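Putative 2OG-Fe(II) oxygenase family protein (Caulobacter crescentus CB15, PDB 3OOX) probably acts as an iron(II)- and 2-oxoglutarate-dependent oxygenase that forms ethylene and oxidises L-arginine. Local coordinates at residues I7-S13 with A36-D42; Y152-E156 with T279-C283; L199-E205 with N221-L227. Residue numbers count along the deposited sequence, not the author numbering.

Near the N terminus, interaction 1 brings 36-42 beside 7-13, closing a loop that is mostly helix and setting strand 10-11 at the edge of the main sheet. The chain then runs along helix 127-152, and at its end interaction 2 joins 152-156 to 279-283. This loop encloses most of the oxygenase core, including all of interaction 3, where 199-205 and 221-227 close the excursion between strands 197-201 and 227-231 that carries 208-211 and 217-219 of the second sheet. Interaction 1 comes before both, and none cross. Interactions 1 and 3 share the main sheet and touch at Leu38 N and Leu227 O, 2.8 Å apart. Helix 127-152 packs against both, while interaction 2 lies at its C-terminal end.

Interaction 1 of 3, residues I7-S13 with A36-D42; sequences IDPVSFS and AVLSDYD. With EDO (1,2-ethanediol), chain E.
Two parallel strands, 10-11 and 35-39, pair as the ends of a beta-alpha-beta crossover whose link is mainly helix 19-33; strand 10-11 edges the main sheet of this double-stranded beta-helix protein. Val10 is in register with Leu38 and Ser11 with Ser39 (CA-CA 4.6 Å for the serines). Backbone hydrogen bonds run from Val10 N to Val37 O (2.8 Å), Ser39 N to Val10 O (3.0 Å) and Phe12 N to Ser39 O (2.8 Å). Pro9 costs the pairing nothing, since the NH groups turned toward 36-42 are those of Val10 and Phe12; one water bridges Asp8 O and Val37 N. Val37 (chi1 t) points toward 7-13, its CG1 3.8 Å from Pro9 CB and its CG2 3.8 Å from Ile7 CG2. Leu38 (t, p) shares a face with Val10 and packs on Phe22 of helix 19-33. The small serines take the other face. Ser11 (t) donates from OG to Asp40 OD2 (2.6 Å), while the same OG accepts from Ser13 N (3.0 Å), a capping bond before the helix. Asp40 (m) meets it on a backbone of positive phi (59°). Phe12 (t, chi2 68°) lays CB 3.8 Å from Leu38 CD1, presents its ring edge to Asp40 O, and reaches Met141 of helix 127-152. Beyond its CZ, an ethanediol, probably from the crystallisation liquor, donates from O2 to Asp42 OD2 at a very short 2.4 Å.

Interaction 2 of 3, residues Y152-E156 with T279-C283; sequences YLKLE and TLQNC. With EDO (1,2-ethanediol), chain H.
Segment 152-156 leaves helix 127-152 through a Schellman motif: Leu153 is still near helical (phi/psi -81°/4°), Lys154 turns to positive phi (64°/35°), and Leu155 is extended. Facing it, Leu280 is extended and 281-283 form a 3-10 turn fastened by Cys283 N to Leu280 O (2.9 Å). The backbones stay well apart, the nearest CA atoms being those of Leu153 and Asn282 at 8.2 Å, so side chains must bridge the gap. Asn282 (chi1 p, chi2 -2°) donates from ND2 to Leu153 O (2.9 Å, bent to 132°). Leu153, Leu155 and Leu280 are all m,t: Leu280 CD1 lies 3.9 Å from Leu155 CD1 and 4.2 Å from Leu153 CD1, and Leu280 also packs on Phe159. A 1,2-ethanediol, probably from the crystallisation liquor, accepts from Gln281 N at O1 (2.9 Å) and from Asn282 N at O2 (3.2 Å). A neutral amide thus serves a carbonyl at the helix terminus beside a small leucine cluster, joining helix and loop without pairing charges.

Interaction 3 of 3, residues L199-E205 with N221-L227; sequences LLLGAEE and NPPPGCL. With EDO (1,2-ethanediol), chain F.
Water fills much of this antiparallel junction: three molecules lie where the segments diverge beyond Leu201 and Leu227, whose CA atoms are 4.8 Å apart. Water 3 accepts from Gly202 N (2.7 Å) and donates to Cys226 O (2.9 Å). Water 2 accepts from Ala203 N (2.9 Å) and lies 3.1 Å from Leu200 O and 3.0 Å from Cys226 O. Water 4 accepts from Cys226 N (2.9 Å) and sits 2.7 Å from both Glu204 OE1 and Pro223 O. Gly202 (phi 70°) and Gly225 (66°) take positive phi, easy without a CB, and between Asn221 and Gly225 the three prolines run polyproline II-like. Farther along, the segments approach again, Glu204 and Pro222 CA 5.0 Å apart. Asn221 (chi1 t) makes both direct hydrogen bonds: its OD1 accepts from Glu205 N (2.6 Å) and its ND2 donates to Glu205 OE2 (2.8 Å). An amide suits the site because it both accepts and donates. Ala203 CB rests 3.9 Å from Pro222 CG. Glu204 (chi1 p) extends over Pro224, and its OE2 accepts from O1 of an ethanediol (2.7 Å), probably from the crystallisation liquor, which in turn accepts from Gly225 N (2.6 Å). The contact roots the excursion carrying strands 208-211 and 217-219 between antiparallel strands 197-201 and 227-231 of the double-stranded beta-helix. Leu201 CD2 and Leu227 CD2 meet at 3.4 Å. These leucines pack on helix 127-152 through Leu134, Leu138 and Met141, while the backbone pairs Leu199 with Phe267 of strand 262-269 and Leu227 with Leu38 of strand 35-39.

Interaction 1 of 3, residues I7-S13 with A36-D42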
loop_
_atom_site.group_PDB
_atom_site.type_symbol
_atom_site.label_atom_id
_atom_site.label_comp_id
_atom_site.label_asym_id
_atom_site.label_seq_id
_atom_site.Cartn_x
_atom_site.Cartn_y
_atom_site.Cartn_z
ATOM N N ILE A 7 10.859 9.835 10.657
ATOM C CA ILE A 7 11.431 9.711 9.318
ATOM C C ILE A 7 11.266 11.012 8.540
ATOM O O ILE A 7 10.140 11.428 8.259
ATOM C CB ILE A 7 10.740 8.598 8.526
ATOM C CG1 ILE A 7 10.902 7.240 9.232
ATOM C CG2 ILE A 7 11.312 8.515 7.097
ATOM C CD1 ILE A 7 10.284 6.054 8.473
ATOM N N ASP A 8 12.390 11.628 8.184
ATOM C CA ASP A 8 12.398 12.937 7.525
ATOM C C ASP A 8 11.979 12.782 6.063
ATOM O O ASP A 8 12.414 11.829 5.409
ATOM C CB ASP A 8 13.803 13.548 7.562
ATOM C CG ASP A 8 14.293 13.858 8.985
ATOM O OD1 ASP A 8 13.461 14.097 9.888
ATOM O OD2 ASP A 8 15.527 13.882 9.181
ATOM N N PRO A 9 11.110 13.680 5.560
ATOM C CA PRO A 9 10.722 13.568 4.150
ATOM C C PRO A 9 11.871 13.840 3.173
ATOM O O PRO A 9 12.800 14.618 3.489
ATOM C CB PRO A 9 9.598 14.596 3.981
ATOM C CG PRO A 9 9.223 15.037 5.350
ATOM C CD PRO A 9 10.323 14.691 6.286
ATOM N N VAL A 10 11.800 13.177 2.029
ATOM C CA VAL A 10 12.685 13.398 0.885
ATOM C C VAL A 10 11.814 14.026 -0.198
ATOM O O VAL A 10 10.782 13.499 -0.546
ATOM C CB VAL A 10 13.305 12.087 0.378
ATOM C CG1 VAL A 10 14.203 12.303 -0.893
ATOM C CG2 VAL A 10 14.113 11.389 1.489
ATOM N N SER A 11 12.211 15.197 -0.715
ATOM C CA SER A 11 11.392 15.888 -1.690
ATOM C C SER A 11 11.434 15.215 -3.064
ATOM O O SER A 11 12.507 15.002 -3.615
ATOM C CB SER A 11 11.836 17.351 -1.852
ATOM O OG SER A 11 11.040 17.967 -2.844
ATOM N N PHE A 12 10.249 14.961 -3.600
ATOM C CA PHE A 12 10.101 14.489 -4.964
ATOM C C PHE A 12 10.703 15.488 -5.977
ATOM O O PHE A 12 11.000 15.101 -7.091
ATOM C CB PHE A 12 8.639 14.169 -5.280
ATOM C CG PHE A 12 8.440 13.590 -6.644
ATOM C CD1 PHE A 12 8.927 12.324 -6.952
ATOM C CD2 PHE A 12 7.817 14.308 -7.629
ATOM C CE1 PHE A 12 8.767 11.788 -8.229
ATOM C CE2 PHE A 12 7.677 13.784 -8.914
ATOM C CZ PHE A 12 8.139 12.535 -9.201
ATOM N N SER A 13 10.903 16.748 -5.601
ATOM C CA SER A 13 11.529 17.704 -6.529
ATOM C C SER A 13 12.932 17.217 -6.946
ATOM O O SER A 13 13.425 17.557 -8.037
ATOM C CB SER A 13 11.572 19.099 -5.888
ATOM O OG SER A 13 12.481 19.120 -4.810
ATOM N N ALA A 36 9.770 5.098 3.775
ATOM C CA ALA A 36 10.263 6.421 3.404
ATOM C C ALA A 36 9.088 7.370 3.322
ATOM O O ALA A 36 7.946 6.948 3.121
ATOM C CB ALA A 36 10.998 6.362 2.076
ATOM N N VAL A 37 9.378 8.661 3.473
ATOM C CA VAL A 37 8.373 9.697 3.364
ATOM C C VAL A 37 8.780 10.588 2.211
ATOM O O VAL A 37 9.915 11.093 2.201
ATOM C CB VAL A 37 8.246 10.544 4.655
ATOM C CG1 VAL A 37 7.190 11.662 4.471
ATOM C CG2 VAL A 37 7.911 9.620 5.865
ATOM N N LEU A 38 7.858 10.767 1.274
ATOM C CA LEU A 38 8.078 11.514 0.027
ATOM C C LEU A 38 7.205 12.766 0.039
ATOM O O LEU A 38 5.984 12.685 0.089
ATOM C CB LEU A 38 7.734 10.640 -1.179
ATOM C CG LEU A 38 7.939 11.270 -2.551
ATOM C CD1 LEU A 38 9.409 11.358 -2.783
ATOM C CD2 LEU A 38 7.315 10.399 -3.625
ATOM N N SER A 39 7.847 13.938 0.014
ATOM C CA SER A 39 7.140 15.222 0.004
ATOM C C SER A 39 7.140 15.817 -1.411
ATOM O O SER A 39 7.817 15.297 -2.307
ATOM C CB SER A 39 7.818 16.161 0.982
ATOM O OG SER A 39 9.163 16.378 0.607
ATOM N N ASP A 40 6.326 16.849 -1.613
ATOM C CA ASP A 40 6.308 17.628 -2.858
ATOM C C ASP A 40 5.995 16.757 -4.087
ATOM O O ASP A 40 6.641 16.893 -5.129
ATOM C CB ASP A 40 7.635 18.368 -3.068
ATOM C CG ASP A 40 7.988 19.298 -1.940
ATOM O OD1 ASP A 40 7.067 19.916 -1.347
ATOM O OD2 ASP A 40 9.202 19.420 -1.655
ATOM N N TYR A 41 4.992 15.891 -3.976
ATOM C CA TYR A 41 4.607 15.038 -5.123
ATOM C C TYR A 41 3.955 15.909 -6.178
ATOM O O TYR A 41 3.504 17.029 -5.893
ATOM C CB TYR A 41 3.711 13.857 -4.725
ATOM C CG TYR A 41 2.449 14.156 -3.908
ATOM C CD1 TYR A 41 1.436 14.980 -4.398
ATOM C CD2 TYR A 41 2.265 13.571 -2.654
ATOM C CE1 TYR A 41 0.269 15.216 -3.657
ATOM C CE2 TYR A 41 1.107 13.799 -1.911
ATOM C CZ TYR A 41 0.111 14.618 -2.416
ATOM O OH TYR A 41 -1.040 14.841 -1.672
ATOM N N ASP A 42 3.905 15.407 -7.404
ATOM C CA ASP A 42 3.364 16.212 -8.502
ATOM C C ASP A 42 1.969 15.782 -8.912
ATOM O O ASP A 42 1.435 16.294 -9.909
ATOM C CB ASP A 42 4.332 16.225 -9.705
ATOM C CG ASP A 42 4.517 14.874 -10.331
ATOM O OD1 ASP A 42 4.099 13.860 -9.730
ATOM O OD2 ASP A 42 5.107 14.822 -11.441
HETATM C C1 EDO E . 8.369 12.760 -13.978
HETATM O O1 EDO E . 7.323 12.342 -14.863
HETATM C C2 EDO E . 7.863 13.877 -13.075
HETATM O O2 EDO E . 6.819 13.365 -12.221
HETATM O O HOH W 1 12.164 9.217 3.937
#

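Interaction 2 of 3, residues Y152-E156 with T279-C283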
loop_
_atom_site.group_PDB
_atom_site.type_symbol
_atom_site.label_atom_id
_atom_site.label_comp_id
_atom_site.label_asym_id
_atom_site.label_seq_id
_atom_site.Cartn_x
_atom_site.Cartn_y
_atom_site.Cartn_z
ATOM N N TYR A 152 19.438 2.793 -6.175
ATOM C CA TYR A 152 20.028 2.585 -4.856
ATOM C C TYR A 152 20.678 1.211 -4.751
ATOM O O TYR A 152 21.788 1.062 -4.170
ATOM C CB TYR A 152 18.973 2.765 -3.768
ATOM C CG TYR A 152 19.499 2.571 -2.371
ATOM C CD1 TYR A 152 20.283 3.546 -1.754
ATOM C CD2 TYR A 152 19.215 1.392 -1.665
ATOM C CE1 TYR A 152 20.757 3.371 -0.471
ATOM C CE2 TYR A 152 19.666 1.223 -0.383
ATOM C CZ TYR A 152 20.456 2.216 0.210
ATOM O OH TYR A 152 20.935 2.049 1.489
ATOM N N LEU A 153 20.020 0.224 -5.353
ATOM C CA LEU A 153 20.476 -1.154 -5.373
ATOM C C LEU A 153 21.542 -1.414 -6.435
ATOM O O LEU A 153 21.954 -2.558 -6.624
ATOM C CB LEU A 153 19.281 -2.093 -5.612
ATOM C CG LEU A 153 18.268 -2.162 -4.460
ATOM C CD1 LEU A 153 17.044 -2.971 -4.895
ATOM C CD2 LEU A 153 18.880 -2.792 -3.229
ATOM N N LYS A 154 21.979 -0.360 -7.129
ATOM C CA LYS A 154 23.020 -0.447 -8.177
ATOM C C LYS A 154 22.567 -1.289 -9.357
ATOM O O LYS A 154 23.367 -1.990 -10.010
ATOM C CB LYS A 154 24.360 -0.908 -7.597
ATOM C CG LYS A 154 24.788 -0.082 -6.394
ATOM C CD LYS A 154 26.079 -0.610 -5.775
ATOM C CE LYS A 154 26.517 0.252 -4.607
ATOM N NZ LYS A 154 27.118 1.548 -5.082
ATOM N N LEU A 155 21.274 -1.189 -9.643
ATOM C CA LEU A 155 20.640 -1.782 -10.806
ATOM C C LEU A 155 20.422 -0.722 -11.895
ATOM O O LEU A 155 20.492 0.478 -11.626
ATOM C CB LEU A 155 19.267 -2.402 -10.430
ATOM C CG LEU A 155 19.226 -3.434 -9.277
ATOM C CD1 LEU A 155 17.791 -3.836 -8.997
ATOM C CD2 LEU A 155 20.070 -4.702 -9.543
ATOM N N GLU A 156 20.110 -1.173 -13.103
ATOM C CA GLU A 156 19.606 -0.278 -14.146
ATOM C C GLU A 156 18.415 0.515 -13.610
ATOM O O GLU A 156 17.562 -0.039 -12.916
ATOM C CB GLU A 156 19.184 -1.055 -15.394
ATOM C CG GLU A 156 20.344 -1.668 -16.128
ATOM C CD GLU A 156 21.288 -0.639 -16.717
ATOM O OE1 GLU A 156 20.797 0.288 -17.399
ATOM O OE2 GLU A 156 22.517 -0.762 -16.497
ATOM N N THR A 279 16.593 -14.170 -6.594
ATOM C CA THR A 279 17.381 -13.286 -5.741
ATOM C C THR A 279 18.385 -12.467 -6.534
ATOM O O THR A 279 19.126 -13.008 -7.377
ATOM C CB THR A 279 18.134 -14.086 -4.667
ATOM O OG1 THR A 279 17.245 -15.080 -4.115
ATOM C CG2 THR A 279 18.697 -13.126 -3.589
ATOM N N LEU A 280 18.434 -11.167 -6.260
ATOM C CA LEU A 280 19.413 -10.305 -6.924
ATOM C C LEU A 280 20.806 -10.759 -6.515
ATOM O O LEU A 280 21.132 -10.855 -5.328
ATOM C CB LEU A 280 19.198 -8.845 -6.546
ATOM C CG LEU A 280 17.871 -8.211 -6.998
ATOM C CD1 LEU A 280 17.749 -6.819 -6.419
ATOM C CD2 LEU A 280 17.756 -8.170 -8.522
ATOM N N GLN A 281 21.662 -11.026 -7.504
ATOM C CA GLN A 281 22.952 -11.589 -7.171
ATOM C C GLN A 281 23.817 -10.617 -6.405
ATOM O O GLN A 281 24.619 -11.038 -5.582
ATOM C CB GLN A 281 23.669 -12.137 -8.410
ATOM C CG GLN A 281 23.189 -13.555 -8.764
ATOM C CD GLN A 281 23.558 -14.595 -7.687
ATOM O OE1 GLN A 281 24.711 -14.668 -7.234
ATOM N NE2 GLN A 281 22.574 -15.398 -7.275
ATOM N N ASN A 282 23.632 -9.313 -6.629
ATOM C CA ASN A 282 24.402 -8.331 -5.861
ATOM C C ASN A 282 23.932 -8.155 -4.415
ATOM O O ASN A 282 24.586 -7.466 -3.629
ATOM C CB ASN A 282 24.545 -6.997 -6.611
ATOM C CG ASN A 282 23.267 -6.223 -6.711
ATOM O OD1 ASN A 282 22.211 -6.666 -6.255
ATOM N ND2 ASN A 282 23.347 -5.038 -7.332
ATOM N N CYS A 283 22.813 -8.812 -4.072
ATOM C CA CYS A 283 22.366 -8.914 -2.680
ATOM C C CYS A 283 22.748 -10.232 -2.012
ATOM O O CYS A 283 22.368 -10.482 -0.858
ATOM C CB CYS A 283 20.851 -8.724 -2.601
ATOM S SG CYS A 283 20.315 -7.093 -3.156
HETATM C C1 EDO H . 20.856 -9.499 -11.002
HETATM O O1 EDO H . 20.822 -10.728 -10.223
HETATM C C2 EDO H . 21.192 -8.216 -10.216
HETATM O O2 EDO H . 22.407 -8.297 -9.441
#

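Interaction 3 of 3, residues L199-E205 with N221-L227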
loop_
_atom_site.group_PDB
_atom_site.type_symbol
_atom_site.label_atom_id
_atom_site.label_comp_id
_atom_site.label_asym_id
_atom_site.label_seq_id
_atom_site.Cartn_x
_atom_site.Cartn_y
_atom_site.Cartn_z
ATOM N N LEU A 199 1.940 2.630 -1.146
ATOM C CA LEU A 199 1.968 4.073 -1.173
ATOM C C LEU A 199 0.741 4.649 -0.469
ATOM O O LEU A 199 -0.386 4.358 -0.873
ATOM C CB LEU A 199 2.038 4.580 -2.618
ATOM C CG LEU A 199 3.300 4.196 -3.373
ATOM C CD1 LEU A 199 3.032 2.989 -4.261
ATOM C CD2 LEU A 199 3.868 5.387 -4.177
ATOM N N LEU A 200 0.964 5.461 0.566
ATOM C CA LEU A 200 -0.117 5.980 1.413
ATOM C C LEU A 200 -0.148 7.490 1.461
ATOM O O LEU A 200 0.739 8.130 2.030
ATOM C CB LEU A 200 0.062 5.464 2.842
ATOM C CG LEU A 200 -0.997 5.853 3.858
ATOM C CD1 LEU A 200 -2.350 5.243 3.562
ATOM C CD2 LEU A 200 -0.493 5.474 5.250
ATOM N N LEU A 201 -1.203 8.030 0.873
ATOM C CA LEU A 201 -1.536 9.436 1.058
ATOM C C LEU A 201 -2.173 9.716 2.432
ATOM O O LEU A 201 -2.711 8.809 3.073
ATOM C CB LEU A 201 -2.531 9.895 0.003
ATOM C CG LEU A 201 -2.024 9.857 -1.430
ATOM C CD1 LEU A 201 -3.262 9.816 -2.402
ATOM C CD2 LEU A 201 -1.060 11.016 -1.721
ATOM N N GLY A 202 -2.140 10.972 2.856
ATOM C CA GLY A 202 -2.987 11.447 3.965
ATOM C C GLY A 202 -2.653 10.940 5.347
ATOM O O GLY A 202 -3.524 10.947 6.224
ATOM N N ALA A 203 -1.410 10.539 5.578
ATOM C CA ALA A 203 -1.013 10.004 6.880
ATOM C C ALA A 203 -0.746 11.061 7.965
ATOM O O ALA A 203 -0.460 10.715 9.115
ATOM C CB ALA A 203 0.214 9.094 6.722
ATOM N N GLU A 204 -0.810 12.349 7.612
ATOM C CA GLU A 204 -0.600 13.392 8.602
ATOM C C GLU A 204 -1.557 13.193 9.791
ATOM O O GLU A 204 -2.766 13.008 9.611
ATOM C CB GLU A 204 -0.739 14.795 7.983
ATOM C CG GLU A 204 -2.068 15.107 7.319
ATOM C CD GLU A 204 -2.120 14.766 5.830
ATOM O OE1 GLU A 204 -1.393 13.860 5.367
ATOM O OE2 GLU A 204 -2.947 15.368 5.125
ATOM N N GLU A 205 -0.975 13.196 10.993
ATOM C CA GLU A 205 -1.710 13.020 12.263
ATOM C C GLU A 205 -2.621 11.793 12.241
ATOM O O GLU A 205 -3.694 11.781 12.859
ATOM C CB GLU A 205 -2.515 14.284 12.604
ATOM C CG GLU A 205 -1.653 15.548 12.742
ATOM C CD GLU A 205 -0.590 15.430 13.831
ATOM O OE1 GLU A 205 -0.865 14.802 14.877
ATOM O OE2 GLU A 205 0.522 15.968 13.637
ATOM N N ASN A 221 4.696 10.488 11.077
ATOM C CA ASN A 221 3.719 11.567 11.134
ATOM C C ASN A 221 4.121 12.664 10.165
ATOM O O ASN A 221 4.723 13.682 10.571
ATOM C CB ASN A 221 3.596 12.151 12.539
ATOM C CG ASN A 221 2.414 13.086 12.652
ATOM O OD1 ASN A 221 1.482 13.014 11.843
ATOM N ND2 ASN A 221 2.428 13.966 13.663
ATOM N N PRO A 222 3.824 12.471 8.881
ATOM C CA PRO A 222 4.373 13.434 7.918
ATOM C C PRO A 222 3.557 14.717 7.862
ATOM O O PRO A 222 2.426 14.757 8.329
ATOM C CB PRO A 222 4.228 12.696 6.590
ATOM C CG PRO A 222 2.986 11.882 6.780
ATOM C CD PRO A 222 3.040 11.413 8.204
ATOM N N PRO A 223 4.125 15.767 7.255
ATOM C CA PRO A 223 3.282 16.907 6.931
ATOM C C PRO A 223 2.281 16.533 5.858
ATOM O O PRO A 223 2.427 15.490 5.220
ATOM C CB PRO A 223 4.265 17.954 6.372
ATOM C CG PRO A 223 5.549 17.289 6.185
ATOM C CD PRO A 223 5.490 15.888 6.730
ATOM N N PRO A 224 1.267 17.365 5.631
ATOM C CA PRO A 224 0.328 17.185 4.536
ATOM C C PRO A 224 1.025 17.152 3.168
ATOM O O PRO A 224 2.165 17.616 3.063
ATOM C CB PRO A 224 -0.608 18.395 4.665
ATOM C CG PRO A 224 -0.440 18.865 6.014
ATOM C CD PRO A 224 0.948 18.573 6.422
ATOM N N GLY A 225 0.335 16.605 2.173
ATOM C CA GLY A 225 0.842 16.522 0.798
ATOM C C GLY A 225 2.047 15.624 0.646
ATOM O O GLY A 225 2.947 15.902 -0.164
ATOM N N CYS A 226 2.082 14.536 1.430
ATOM C CA CYS A 226 3.152 13.555 1.290
ATOM C C CYS A 226 2.594 12.154 1.007
ATOM O O CYS A 226 1.409 11.888 1.159
ATOM C CB CYS A 226 4.035 13.459 2.554
ATOM S SG CYS A 226 4.987 14.922 3.032
ATOM N N LEU A 227 3.492 11.282 0.558
ATOM C CA LEU A 227 3.249 9.856 0.463
ATOM C C LEU A 227 4.177 9.148 1.436
ATOM O O LEU A 227 5.380 9.399 1.459
ATOM C CB LEU A 227 3.539 9.340 -0.959
ATOM C CG LEU A 227 2.471 9.633 -2.009
ATOM C CD1 LEU A 227 3.078 9.584 -3.413
ATOM C CD2 LEU A 227 1.304 8.644 -1.912
HETATM C C1 EDO F . -3.341 15.571 2.167
HETATM O O1 EDO F . -1.976 15.471 2.626
HETATM C C2 EDO F . -3.540 16.640 1.094
HETATM O O2 EDO F . -2.894 17.882 1.440
HETATM O O HOH W 2 0.960 10.564 3.856
HETATM O O HOH W 3 -1.228 13.016 1.267
HETATM O O HOH W 4 0.873 13.617 3.949
#